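Local atomic coordinates of methanol--corrinoid protein co-methyltransferase (Methanosarcina barkeri, PDB entry 2I2X), a protein that transfers the methyl group of methanol to the cob(I)amide cofactor of its partner protein MtaC, an early step of methanogenesis from methanol. Residues 239-244 and 402-407; 274-277 and 283-286; 359-364 and 369-374. All coordinates share one frame; numbering follows the deposited sequence.

All three contacts are buried. The centre of contact 2 is about 8 Å from the centre of the chain; those of contacts 1 and 3 are about 21 and 18 Å from it. Contact 2 packs helix 273-280 on strand 285-287 of the barrel sheet and combines methionine packing with a lysine tied to residues elsewhere. Contacts 1 and 3 lie among helices: helix 372-383 of contact 3 is followed in the chain by helix 389-409 of contact 1. Contact 1 is apolar. Contact 3 is built on a salt bridge, and its Asp373 is partly exposed. It touches the other two, through a probable hydrogen bond of His240 ND1 with Asp364 OD2 and through Met369 packed on Ile275.

Contact 1 of 3, residues 239-244 and 402-407; sequences AHTIAV and NIIEEG
Ile404 of helix 389-409 meets Val244 and Thr241 of helix 240-259. It has more surface buried here than either partner. The contact is small, about 103 Å² with both sides summed, and no hydrogen bond crosses it. The backbones stay well apart: the nearest CA atoms, of Thr241 and Ile404, are 8.1 Å from each other. Only side chains meet.

Val244 and Ile404 reach toward each other tip to tip. Val244 CG1 lies 4.1 Å from Ile404 CG1. CG1 of Val244 sits between its own backbone N and carbonyl carbon (chi1 65°), and this rotation turns that methyl to the isoleucine. Ile404 CD1 extends the same apolar patch. Ile404 CD1 comes 4.4 Å from both Val244 CG1 and Val244 CG2.

The second branch of Ile404 serves the other partner. Ile404 CG2 is 4.3 Å from Thr241 CG2, a looser methyl-to-methyl contact. The two branches of one isoleucine therefore meet residues almost one turn apart on the facing helix. Thr241 presents only its methyl to Ile404. Its hydroxyl OG1 is hydrogen-bonded to Glu418 O, so this buried polar group has a partner.

The neighbours extend the apolar surroundings. Leu422 of helix 416-430 touches both Thr241 and Ile404. Ile404 also packs on Pro365, Leu412 and Leu414, and Val244 on Met369.

The helix of segment 239-244 starts right here, with Ala239 at its N-cap. Ala239 O accepts from Ile242 N and Ala243 N in this first turn. The contact thus joins the beginning of helix 240-259 to helix 389-409 near its C-terminal end. This is apolar helix-to-helix packing, in a protein that combines a TIM barrel with a helix bundle.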
ATOM      1  N   ALA A 239       6.131  23.057 -15.878  1.00 10.30           N
ATOM      2  CA  ALA A 239       5.648  23.975 -14.864  1.00 10.03           C
ATOM      3  C   ALA A 239       4.262  23.521 -14.463  1.00  9.96           C
ATOM      4  O   ALA A 239       3.434  23.166 -15.320  1.00 10.07           O
ATOM      5  CB  ALA A 239       5.584  25.414 -15.408  1.00 10.06           C
ATOM      6  N   HIS A 240       4.002  23.568 -13.166  1.00  8.92           N
ATOM      7  CA  HIS A 240       2.747  23.114 -12.655  1.00  8.15           C
ATOM      8  C   HIS A 240       1.609  23.994 -13.132  1.00  7.80           C
ATOM      9  O   HIS A 240       0.475  23.508 -13.333  1.00  8.12           O
ATOM     10  CB  HIS A 240       2.840  22.953 -11.143  1.00  8.41           C
ATOM     11  CG  HIS A 240       3.674  21.770 -10.728  1.00  8.91           C
ATOM     12  ND1 HIS A 240       3.611  21.209  -9.466  1.00 10.49           N
ATOM     13  CD2 HIS A 240       4.579  21.034 -11.418  1.00  7.93           C
ATOM     14  CE1 HIS A 240       4.446  20.185  -9.398  1.00  8.97           C
ATOM     15  NE2 HIS A 240       5.051  20.063 -10.565  1.00  9.60           N
ATOM     16  N   THR A 241       1.917  25.262 -13.390  1.00  6.99           N
ATOM     17  CA  THR A 241       0.936  26.177 -13.937  1.00  6.62           C
ATOM     18  C   THR A 241       0.533  25.821 -15.374  1.00  7.24           C
ATOM     19  O   THR A 241      -0.486  26.302 -15.829  1.00  7.96           O
ATOM     20  CB  THR A 241       1.382  27.634 -13.872  1.00  6.55           C
ATOM     21  OG1 THR A 241       2.745  27.739 -14.283  1.00  6.00           O
ATOM     22  CG2 THR A 241       1.245  28.186 -12.456  1.00  5.84           C
ATOM     23  N   ILE A 242       1.300  24.971 -16.073  1.00  6.84           N
ATOM     24  CA  ILE A 242       0.886  24.482 -17.395  1.00  6.49           C
ATOM     25  C   ILE A 242       0.124  23.143 -17.289  1.00  6.47           C
ATOM     26  O   ILE A 242      -0.795  22.846 -18.086  1.00  5.68           O
ATOM     27  CB  ILE A 242       2.092  24.395 -18.408  1.00  6.89           C
ATOM     28  CG1 ILE A 242       2.615  25.801 -18.757  1.00  7.21           C
ATOM     29  CG2 ILE A 242       1.675  23.703 -19.696  1.00  6.45           C
ATOM     30  CD1 ILE A 242       4.029  25.802 -19.337  1.00  7.11           C
ATOM     31  N   ALA A 243       0.493  22.340 -16.295  1.00  5.89           N
ATOM     32  CA  ALA A 243      -0.232  21.115 -16.005  1.00  6.36           C
ATOM     33  C   ALA A 243      -1.716  21.391 -15.665  1.00  6.50           C
ATOM     34  O   ALA A 243      -2.620  20.707 -16.145  1.00  6.18           O
ATOM     35  CB  ALA A 243       0.461  20.363 -14.856  1.00  7.18           C
ATOM     36  N   VAL A 244      -1.960  22.390 -14.831  1.00  6.39           N
ATOM     37  CA  VAL A 244      -3.321  22.705 -14.453  1.00  7.31           C
ATOM     38  C   VAL A 244      -4.138  23.212 -15.660  1.00  8.29           C
ATOM     39  O   VAL A 244      -5.324  22.882 -15.786  1.00  7.97           O
ATOM     40  CB  VAL A 244      -3.391  23.671 -13.222  1.00  7.16           C
ATOM     41  CG1 VAL A 244      -2.815  25.055 -13.533  1.00  7.67           C
ATOM     42  CG2 VAL A 244      -4.791  23.787 -12.729  1.00  6.50           C
ATOM     43  N   ASN A 402      -7.349  32.720 -14.765  1.00 10.18           N
ATOM     44  CA  ASN A 402      -7.944  33.694 -13.843  1.00 10.57           C
ATOM     45  C   ASN A 402      -7.969  33.185 -12.417  1.00 10.48           C
ATOM     46  O   ASN A 402      -7.588  33.902 -11.483  1.00 10.09           O
ATOM     47  CB  ASN A 402      -9.356  34.084 -14.279  1.00 10.48           C
ATOM     48  CG  ASN A 402      -9.368  34.851 -15.604  1.00 12.52           C
ATOM     49  OD1 ASN A 402      -8.370  35.497 -15.989  1.00 11.84           O
ATOM     50  ND2 ASN A 402     -10.499  34.781 -16.307  1.00 11.83           N
ATOM     51  N   ILE A 403      -8.399  31.933 -12.268  1.00 10.40           N
ATOM     52  CA  ILE A 403      -8.509  31.309 -10.973  1.00 10.44           C
ATOM     53  C   ILE A 403      -7.168  31.222 -10.263  1.00 10.52           C
ATOM     54  O   ILE A 403      -7.072  31.661  -9.116  1.00  9.84           O
ATOM     55  CB  ILE A 403      -9.212  29.938 -11.045  1.00 10.76           C
ATOM     56  CG1 ILE A 403     -10.700  30.174 -11.320  1.00  9.64           C
ATOM     57  CG2 ILE A 403      -8.994  29.163  -9.716  1.00  8.96           C
ATOM     58  CD1 ILE A 403     -11.416  29.003 -11.867  1.00 11.34           C
ATOM     59  N   ILE A 404      -6.142  30.705 -10.949  1.00 11.14           N
ATOM     60  CA  ILE A 404      -4.794  30.588 -10.354  1.00 12.05           C
ATOM     61  C   ILE A 404      -4.250  31.980  -9.994  1.00 13.14           C
ATOM     62  O   ILE A 404      -3.635  32.159  -8.950  1.00 14.01           O
ATOM     63  CB  ILE A 404      -3.781  29.845 -11.289  1.00 11.91           C
ATOM     64  CG1 ILE A 404      -4.256  28.443 -11.685  1.00 11.46           C
ATOM     65  CG2 ILE A 404      -2.360  29.823 -10.683  1.00 12.35           C
ATOM     66  CD1 ILE A 404      -4.701  27.558 -10.509  1.00 10.41           C
ATOM     67  N   GLU A 405      -4.500  32.964 -10.848  1.00 13.94           N
ATOM     68  CA  GLU A 405      -4.063  34.334 -10.600  1.00 15.52           C
ATOM     69  C   GLU A 405      -4.678  34.906  -9.341  1.00 15.55           C
ATOM     70  O   GLU A 405      -3.976  35.560  -8.555  1.00 15.62           O
ATOM     71  CB  GLU A 405      -4.381  35.258 -11.799  1.00 15.58           C
ATOM     72  CG  GLU A 405      -3.264  35.366 -12.790  1.00 18.17           C
ATOM     73  CD  GLU A 405      -3.657  35.956 -14.169  1.00 24.85           C
ATOM     74  OE1 GLU A 405      -2.876  35.736 -15.118  1.00 29.69           O
ATOM     75  OE2 GLU A 405      -4.697  36.626 -14.339  1.00 26.07           O
ATOM     76  N   GLU A 406      -5.981  34.685  -9.153  1.00 15.54           N
ATOM     77  CA  GLU A 406      -6.640  35.194  -7.954  1.00 16.35           C
ATOM     78  C   GLU A 406      -6.044  34.472  -6.753  1.00 16.37           C
ATOM     79  O   GLU A 406      -5.731  35.099  -5.738  1.00 17.03           O
ATOM     80  CB  GLU A 406      -8.161  35.018  -8.004  1.00 16.13           C
ATOM     81  CG  GLU A 406      -8.834  35.915  -9.031  1.00 18.70           C
ATOM     82  CD  GLU A 406     -10.280  35.501  -9.330  1.00 22.62           C
ATOM     83  OE1 GLU A 406     -10.950  34.905  -8.425  1.00 23.86           O
ATOM     84  OE2 GLU A 406     -10.739  35.780 -10.467  1.00 20.88           O
ATOM     85  N   GLY A 407      -5.846  33.162  -6.905  1.00 15.97           N
ATOM     86  CA  GLY A 407      -5.183  32.349  -5.894  1.00 15.36           C
ATOM     87  C   GLY A 407      -3.847  32.959  -5.570  1.00 14.77           C
ATOM     88  O   GLY A 407      -3.556  33.220  -4.413  1.00 14.16           O
TER

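Contact 2 of 3, residues 274-277 and 283-286; sequences IIVK and PMTM
Lys277 NZ is gripped by four groups, while the base of the same side chain packs against Met284. The ammonium forms a salt bridge with Asp308 OD2 and hydrogen bonds to the backbone oxygens of Thr18, Val21 and Cys306. An extended chain, with CG anti to the backbone N (chi1 -177°), carries the charge to these partners. They satisfy it in a buried place. Asp308 OD2 also accepts from Met284 N, so one carboxylate oxygen serves both segments.

Lower on the lysine, Lys277 CB lies 4.0 Å from Met284 CG. Met284 then bends at chi2 and chi3. Met284 CE comes 3.7 Å from Val276 CG1, and the two side chains cross at about a right angle.

In the TIM barrel, helix 273-280 leads into strand 285-287. Met284, just before the strand, and Met286, in it, both point toward the helix. Thr285, between them, bonds through OG1 to Glu42. Backbone bonds tie Met284 and Met286 to the neighbouring strand 309-311.

Met286 meets the first turn of the helix. Met286 CE lies 4.3 Å from Ile274 N and 4.5 Å from Ile274 CB. The Met286 side chain is about 9 Å from that of the zinc ligand Cys269.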
ATOM      1  N   ILE A 274     -14.241  16.253 -11.241  1.00  6.06           N
ATOM      2  CA  ILE A 274     -14.906  17.186 -10.329  1.00  5.75           C
ATOM      3  C   ILE A 274     -15.642  18.291 -11.149  1.00  6.11           C
ATOM      4  O   ILE A 274     -16.813  18.637 -10.879  1.00  5.61           O
ATOM      5  CB  ILE A 274     -13.950  17.749  -9.240  1.00  5.24           C
ATOM      6  CG1 ILE A 274     -14.666  18.751  -8.332  1.00  3.80           C
ATOM      7  CG2 ILE A 274     -12.695  18.407  -9.877  1.00  4.27           C
ATOM      8  CD1 ILE A 274     -15.756  18.199  -7.492  1.00  3.48           C
ATOM      9  N   ILE A 275     -14.957  18.836 -12.151  1.00  6.23           N
ATOM     10  CA  ILE A 275     -15.615  19.772 -13.056  1.00  6.33           C
ATOM     11  C   ILE A 275     -16.806  19.094 -13.739  1.00  5.77           C
ATOM     12  O   ILE A 275     -17.860  19.673 -13.809  1.00  6.00           O
ATOM     13  CB  ILE A 275     -14.632  20.334 -14.080  1.00  6.33           C
ATOM     14  CG1 ILE A 275     -13.519  21.092 -13.367  1.00  6.62           C
ATOM     15  CG2 ILE A 275     -15.334  21.275 -15.023  1.00  7.27           C
ATOM     16  CD1 ILE A 275     -12.251  21.195 -14.156  1.00  5.28           C
ATOM     17  N   VAL A 276     -16.641  17.858 -14.192  1.00  5.75           N
ATOM     18  CA  VAL A 276     -17.676  17.150 -14.946  1.00  6.13           C
ATOM     19  C   VAL A 276     -18.936  16.893 -14.126  1.00  7.35           C
ATOM     20  O   VAL A 276     -20.066  17.015 -14.638  1.00  7.63           O
ATOM     21  CB  VAL A 276     -17.112  15.824 -15.560  1.00  6.37           C
ATOM     22  CG1 VAL A 276     -18.209  14.998 -16.198  1.00  5.99           C
ATOM     23  CG2 VAL A 276     -16.024  16.123 -16.600  1.00  4.09           C
ATOM     24  N   LYS A 277     -18.727  16.565 -12.844  1.00  8.22           N
ATOM     25  CA  LYS A 277     -19.801  16.347 -11.889  1.00  7.37           C
ATOM     26  C   LYS A 277     -20.590  17.612 -11.699  1.00  7.27           C
ATOM     27  O   LYS A 277     -21.821  17.565 -11.725  1.00  7.72           O
ATOM     28  CB  LYS A 277     -19.274  15.858 -10.534  1.00  7.61           C
ATOM     29  CG  LYS A 277     -20.402  15.546  -9.551  1.00  8.12           C
ATOM     30  CD  LYS A 277     -19.943  14.744  -8.370  1.00 11.75           C
ATOM     31  CE  LYS A 277     -21.098  14.356  -7.423  1.00 11.51           C
ATOM     32  NZ  LYS A 277     -20.554  13.527  -6.318  1.00 12.08           N
ATOM     33  N   PRO A 283     -22.407  10.807 -11.133  1.00  6.61           N
ATOM     34  CA  PRO A 283     -21.425  10.347 -10.191  1.00  7.13           C
ATOM     35  C   PRO A 283     -20.058  10.104 -10.830  1.00  7.20           C
ATOM     36  O   PRO A 283     -19.983   9.800 -12.034  1.00  7.20           O
ATOM     37  CB  PRO A 283     -22.035   9.031  -9.680  1.00  6.79           C
ATOM     38  CG  PRO A 283     -22.732   8.522 -10.849  1.00  7.39           C
ATOM     39  CD  PRO A 283     -23.389   9.750 -11.420  1.00  7.14           C
ATOM     40  N   MET A 284     -18.995  10.205 -10.014  1.00  6.34           N
ATOM     41  CA  MET A 284     -17.618  10.072 -10.504  1.00  5.94           C
ATOM     42  C   MET A 284     -16.748   9.314  -9.500  1.00  6.66           C
ATOM     43  O   MET A 284     -16.858   9.511  -8.297  1.00  6.39           O
ATOM     44  CB  MET A 284     -16.997  11.438 -10.746  1.00  4.24           C
ATOM     45  CG  MET A 284     -17.757  12.325 -11.722  1.00  5.87           C
ATOM     46  SD  MET A 284     -17.622  11.795 -13.458  1.00  5.20           S
ATOM     47  CE  MET A 284     -19.274  12.214 -14.038  1.00  9.50           C
ATOM     48  N   THR A 285     -15.882   8.441 -10.012  1.00  7.09           N
ATOM     49  CA  THR A 285     -14.807   7.906  -9.212  1.00  7.35           C
ATOM     50  C   THR A 285     -13.626   8.869  -9.173  1.00  7.33           C
ATOM     51  O   THR A 285     -13.346   9.562 -10.160  1.00  7.04           O
ATOM     52  CB  THR A 285     -14.361   6.573  -9.767  1.00  7.02           C
ATOM     53  OG1 THR A 285     -15.515   5.747  -9.904  1.00  9.89           O
ATOM     54  CG2 THR A 285     -13.399   5.900  -8.830  1.00  5.60           C
ATOM     55  N   MET A 286     -12.927   8.902  -8.037  1.00  7.37           N
ATOM     56  CA  MET A 286     -11.690   9.696  -7.920  1.00  7.17           C
ATOM     57  C   MET A 286     -10.581   8.832  -7.329  1.00  7.45           C
ATOM     58  O   MET A 286     -10.846   7.705  -6.865  1.00  8.23           O
ATOM     59  CB  MET A 286     -11.914  10.951  -7.076  1.00  6.47           C
ATOM     60  CG  MET A 286     -13.109  11.808  -7.512  1.00  6.13           C
ATOM     61  SD  MET A 286     -12.926  12.691  -9.094  1.00  5.80           S
ATOM     62  CE  MET A 286     -11.675  13.957  -8.738  1.00  2.00           C
TER

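Contact 3 of 3, residues 359-364 and 369-374; sequences SDRYRD and MLAYDN
Arg361 reaches across to Asp373 and pairs with it in a salt bridge. This is the helical part of a protein that combines a TIM barrel with a helix bundle; here helix 349-361 leads through the short helix 365-368 into helix 372-383. The arginine ties residues 359-364 to the start of helix 372-383.

From CB the side chain runs out with CG anti to the backbone N. Arg361 CG lies over the centre of the Tyr362 ring, 3.8 Å above its plane. The chain then bends about its CG-CD bond (chi3 -69°), and the guanidinium turns to helix 372-383. Tyr368, in the connecting helix, adds a cation-pi contact.

NH2 meets the carboxylate. Arg361 NH2 donates to Asp373 OD2 at 3.0 Å, with an N-H...O angle of 154°, and OD2 uses its syn lone pair. The approach of Arg361 NH2 to Asp373 OD1, 2.5 Å, is very short and strongly bent, so it counts as a weak and doubtful second bond. The guanidinium and carboxylate planes are 35° apart, so the two groups are not coplanar. Ala371 CB, at the N-cap position of helix 372-383, comes obliquely to within 3.5 Å of Arg361 NH2.

An alanine in place of Arg361 is likely to leave the Asp373 carboxylate without this cationic mate and to open a gap beside Ala371 and Asn374.

Two residues on, Arg363 makes a local salt bridge, with Arg363 NE 3.0 Å from Asp360 OD1. The same Arg363 bonds through NH1 to Val76 O of the second copy of this protein. Met1 of another neighbouring chain packs on Asp373.

Over one face of the Arg361 guanidinium lies the amide of Asn374. Asn374 ND2 is hydrogen-bonded to Tyr368 O and sits 3.6 Å from Arg361 NH1.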
ATOM      1  N   SER A 359      -7.264  21.017   2.967  1.00  7.08           N
ATOM      2  CA  SER A 359      -6.025  20.226   3.074  1.00  8.21           C
ATOM      3  C   SER A 359      -5.029  20.501   1.941  1.00  7.91           C
ATOM      4  O   SER A 359      -3.820  20.685   2.160  1.00  8.34           O
ATOM      5  CB  SER A 359      -6.396  18.738   3.063  1.00  8.06           C
ATOM      6  OG  SER A 359      -5.251  17.915   2.853  1.00 13.72           O
ATOM      7  N   ASP A 360      -5.538  20.522   0.724  1.00  7.61           N
ATOM      8  CA  ASP A 360      -4.677  20.551  -0.436  1.00  7.46           C
ATOM      9  C   ASP A 360      -4.833  21.807  -1.274  1.00  8.14           C
ATOM     10  O   ASP A 360      -4.028  22.014  -2.168  1.00  8.68           O
ATOM     11  CB  ASP A 360      -4.945  19.320  -1.306  1.00  7.31           C
ATOM     12  CG  ASP A 360      -4.605  18.018  -0.597  1.00  4.81           C
ATOM     13  OD1 ASP A 360      -3.727  18.047   0.273  1.00  2.28           O
ATOM     14  OD2 ASP A 360      -5.193  16.959  -0.920  1.00  4.18           O
ATOM     15  N   ARG A 361      -5.842  22.642  -0.989  1.00  7.86           N
ATOM     16  CA  ARG A 361      -6.072  23.850  -1.772  1.00  8.35           C
ATOM     17  C   ARG A 361      -4.779  24.637  -2.074  1.00  7.92           C
ATOM     18  O   ARG A 361      -4.658  25.212  -3.180  1.00  7.26           O
ATOM     19  CB  ARG A 361      -7.168  24.787  -1.153  1.00  8.75           C
ATOM     20  CG  ARG A 361      -7.156  26.233  -1.767  1.00 10.68           C
ATOM     21  CD  ARG A 361      -8.211  27.237  -1.220  1.00 11.05           C
ATOM     22  NE  ARG A 361      -9.463  26.740  -1.697  1.00 14.72           N
ATOM     23  CZ  ARG A 361     -10.341  27.351  -2.474  1.00 13.44           C
ATOM     24  NH1 ARG A 361     -10.194  28.608  -2.864  1.00 10.84           N
ATOM     25  NH2 ARG A 361     -11.416  26.651  -2.812  1.00 13.20           N
ATOM     26  N   TYR A 362      -3.835  24.671  -1.119  1.00  6.55           N
ATOM     27  CA  TYR A 362      -2.642  25.527  -1.287  1.00  6.73           C
ATOM     28  C   TYR A 362      -1.368  24.759  -1.648  1.00  6.64           C
ATOM     29  O   TYR A 362      -0.285  25.355  -1.839  1.00  6.15           O
ATOM     30  CB  TYR A 362      -2.427  26.462  -0.072  1.00  6.91           C
ATOM     31  CG  TYR A 362      -3.587  27.436   0.126  1.00  8.57           C
ATOM     32  CD1 TYR A 362      -3.799  28.505  -0.764  1.00  8.00           C
ATOM     33  CD2 TYR A 362      -4.501  27.261   1.175  1.00  8.91           C
ATOM     34  CE1 TYR A 362      -4.883  29.383  -0.595  1.00  8.06           C
ATOM     35  CE2 TYR A 362      -5.583  28.122   1.346  1.00  8.49           C
ATOM     36  CZ  TYR A 362      -5.763  29.190   0.473  1.00  8.45           C
ATOM     37  OH  TYR A 362      -6.839  30.033   0.656  1.00  6.97           O
ATOM     38  N   ARG A 363      -1.510  23.444  -1.767  1.00  6.02           N
ATOM     39  CA  ARG A 363      -0.386  22.613  -2.080  1.00  6.84           C
ATOM     40  C   ARG A 363       0.233  22.909  -3.447  1.00  7.29           C
ATOM     41  O   ARG A 363       1.450  22.801  -3.576  1.00  8.01           O
ATOM     42  CB  ARG A 363      -0.765  21.139  -1.988  1.00  7.20           C
ATOM     43  CG  ARG A 363       0.386  20.191  -1.549  1.00  4.95           C
ATOM     44  CD  ARG A 363      -0.184  18.782  -1.309  1.00  2.25           C
ATOM     45  NE  ARG A 363      -0.892  18.801  -0.041  1.00  2.13           N
ATOM     46  CZ  ARG A 363      -0.302  18.703   1.154  1.00  2.00           C
ATOM     47  NH1 ARG A 363       1.027  18.580   1.273  1.00  2.00           N
ATOM     48  NH2 ARG A 363      -1.044  18.784   2.230  1.00  2.00           N
ATOM     49  N   ASP A 364      -0.584  23.274  -4.450  1.00  7.18           N
ATOM     50  CA  ASP A 364      -0.138  23.365  -5.850  1.00  6.75           C
ATOM     51  C   ASP A 364      -1.249  23.983  -6.698  1.00  6.60           C
ATOM     52  O   ASP A 364      -2.425  23.826  -6.371  1.00  6.86           O
ATOM     53  CB  ASP A 364       0.135  21.969  -6.387  1.00  6.76           C
ATOM     54  CG  ASP A 364       1.031  21.963  -7.611  1.00  8.21           C
ATOM     55  OD1 ASP A 364       0.479  21.858  -8.727  1.00  9.76           O
ATOM     56  OD2 ASP A 364       2.283  22.068  -7.473  1.00  8.24           O
ATOM     57  N   MET A 369      -7.132  24.711  -8.470  1.00  9.54           N
ATOM     58  CA  MET A 369      -8.183  24.750  -9.484  1.00  9.90           C
ATOM     59  C   MET A 369      -9.204  23.640  -9.278  1.00 10.05           C
ATOM     60  O   MET A 369     -10.381  23.800  -9.579  1.00 10.82           O
ATOM     61  CB  MET A 369      -7.563  24.639 -10.882  1.00  9.70           C
ATOM     62  CG  MET A 369      -8.547  24.843 -12.061  1.00 11.95           C
ATOM     63  SD  MET A 369      -9.386  23.317 -12.613  1.00 17.44           S
ATOM     64  CE  MET A 369      -8.153  22.635 -13.696  1.00 10.29           C
ATOM     65  N   LEU A 370      -8.766  22.509  -8.757  1.00  9.75           N
ATOM     66  CA  LEU A 370      -9.638  21.356  -8.673  1.00  9.46           C
ATOM     67  C   LEU A 370     -10.530  21.406  -7.445  1.00  9.47           C
ATOM     68  O   LEU A 370     -11.460  20.603  -7.322  1.00  9.28           O
ATOM     69  CB  LEU A 370      -8.795  20.083  -8.679  1.00 10.07           C
ATOM     70  CG  LEU A 370      -8.814  19.188  -9.924  1.00  9.32           C
ATOM     71  CD1 LEU A 370      -9.364  19.861 -11.110  1.00 11.19           C
ATOM     72  CD2 LEU A 370      -7.484  18.607 -10.189  1.00  7.12           C
ATOM     73  N   ALA A 371     -10.252  22.351  -6.541  1.00  9.44           N
ATOM     74  CA  ALA A 371     -11.117  22.605  -5.371  1.00  9.26           C
ATOM     75  C   ALA A 371     -12.573  22.887  -5.815  1.00  8.88           C
ATOM     76  O   ALA A 371     -12.801  23.663  -6.724  1.00  9.16           O
ATOM     77  CB  ALA A 371     -10.568  23.744  -4.553  1.00  9.02           C
ATOM     78  N   TYR A 372     -13.539  22.219  -5.196  1.00  8.17           N
ATOM     79  CA  TYR A 372     -14.881  22.121  -5.754  1.00  6.99           C
ATOM     80  C   TYR A 372     -15.502  23.487  -6.064  1.00  6.68           C
ATOM     81  O   TYR A 372     -16.264  23.595  -7.025  1.00  7.52           O
ATOM     82  CB  TYR A 372     -15.808  21.251  -4.877  1.00  6.58           C
ATOM     83  CG  TYR A 372     -16.223  21.931  -3.588  1.00  6.98           C
ATOM     84  CD1 TYR A 372     -15.425  21.841  -2.443  1.00  3.22           C
ATOM     85  CD2 TYR A 372     -17.402  22.718  -3.528  1.00  5.77           C
ATOM     86  CE1 TYR A 372     -15.796  22.502  -1.262  1.00  4.43           C
ATOM     87  CE2 TYR A 372     -17.773  23.389  -2.357  1.00  5.47           C
ATOM     88  CZ  TYR A 372     -16.972  23.278  -1.224  1.00  6.39           C
ATOM     89  OH  TYR A 372     -17.328  23.946  -0.056  1.00  5.53           O
ATOM     90  N   ASP A 373     -15.203  24.525  -5.293  1.00  5.45           N
ATOM     91  CA  ASP A 373     -15.714  25.854  -5.674  1.00  5.85           C
ATOM     92  C   ASP A 373     -15.116  26.366  -6.986  1.00  6.05           C
ATOM     93  O   ASP A 373     -15.842  26.931  -7.814  1.00  6.35           O
ATOM     94  CB  ASP A 373     -15.562  26.905  -4.574  1.00  4.54           C
ATOM     95  CG  ASP A 373     -14.139  27.083  -4.157  1.00  6.32           C
ATOM     96  OD1 ASP A 373     -13.415  26.060  -4.208  1.00  5.66           O
ATOM     97  OD2 ASP A 373     -13.725  28.218  -3.779  1.00  7.28           O
ATOM     98  N   ASN A 374     -13.808  26.194  -7.159  1.00  6.44           N
ATOM     99  CA  ASN A 374     -13.124  26.559  -8.393  1.00  7.61           C
ATOM    100  C   ASN A 374     -13.489  25.631  -9.561  1.00  8.69           C
ATOM    101  O   ASN A 374     -13.654  26.082 -10.708  1.00  9.36           O
ATOM    102  CB  ASN A 374     -11.614  26.614  -8.175  1.00  6.48           C
ATOM    103  CG  ASN A 374     -11.223  27.731  -7.232  1.00  7.69           C
ATOM    104  OD1 ASN A 374     -11.813  28.810  -7.298  1.00  5.15           O
ATOM    105  ND2 ASN A 374     -10.234  27.487  -6.331  1.00  5.18           N
TER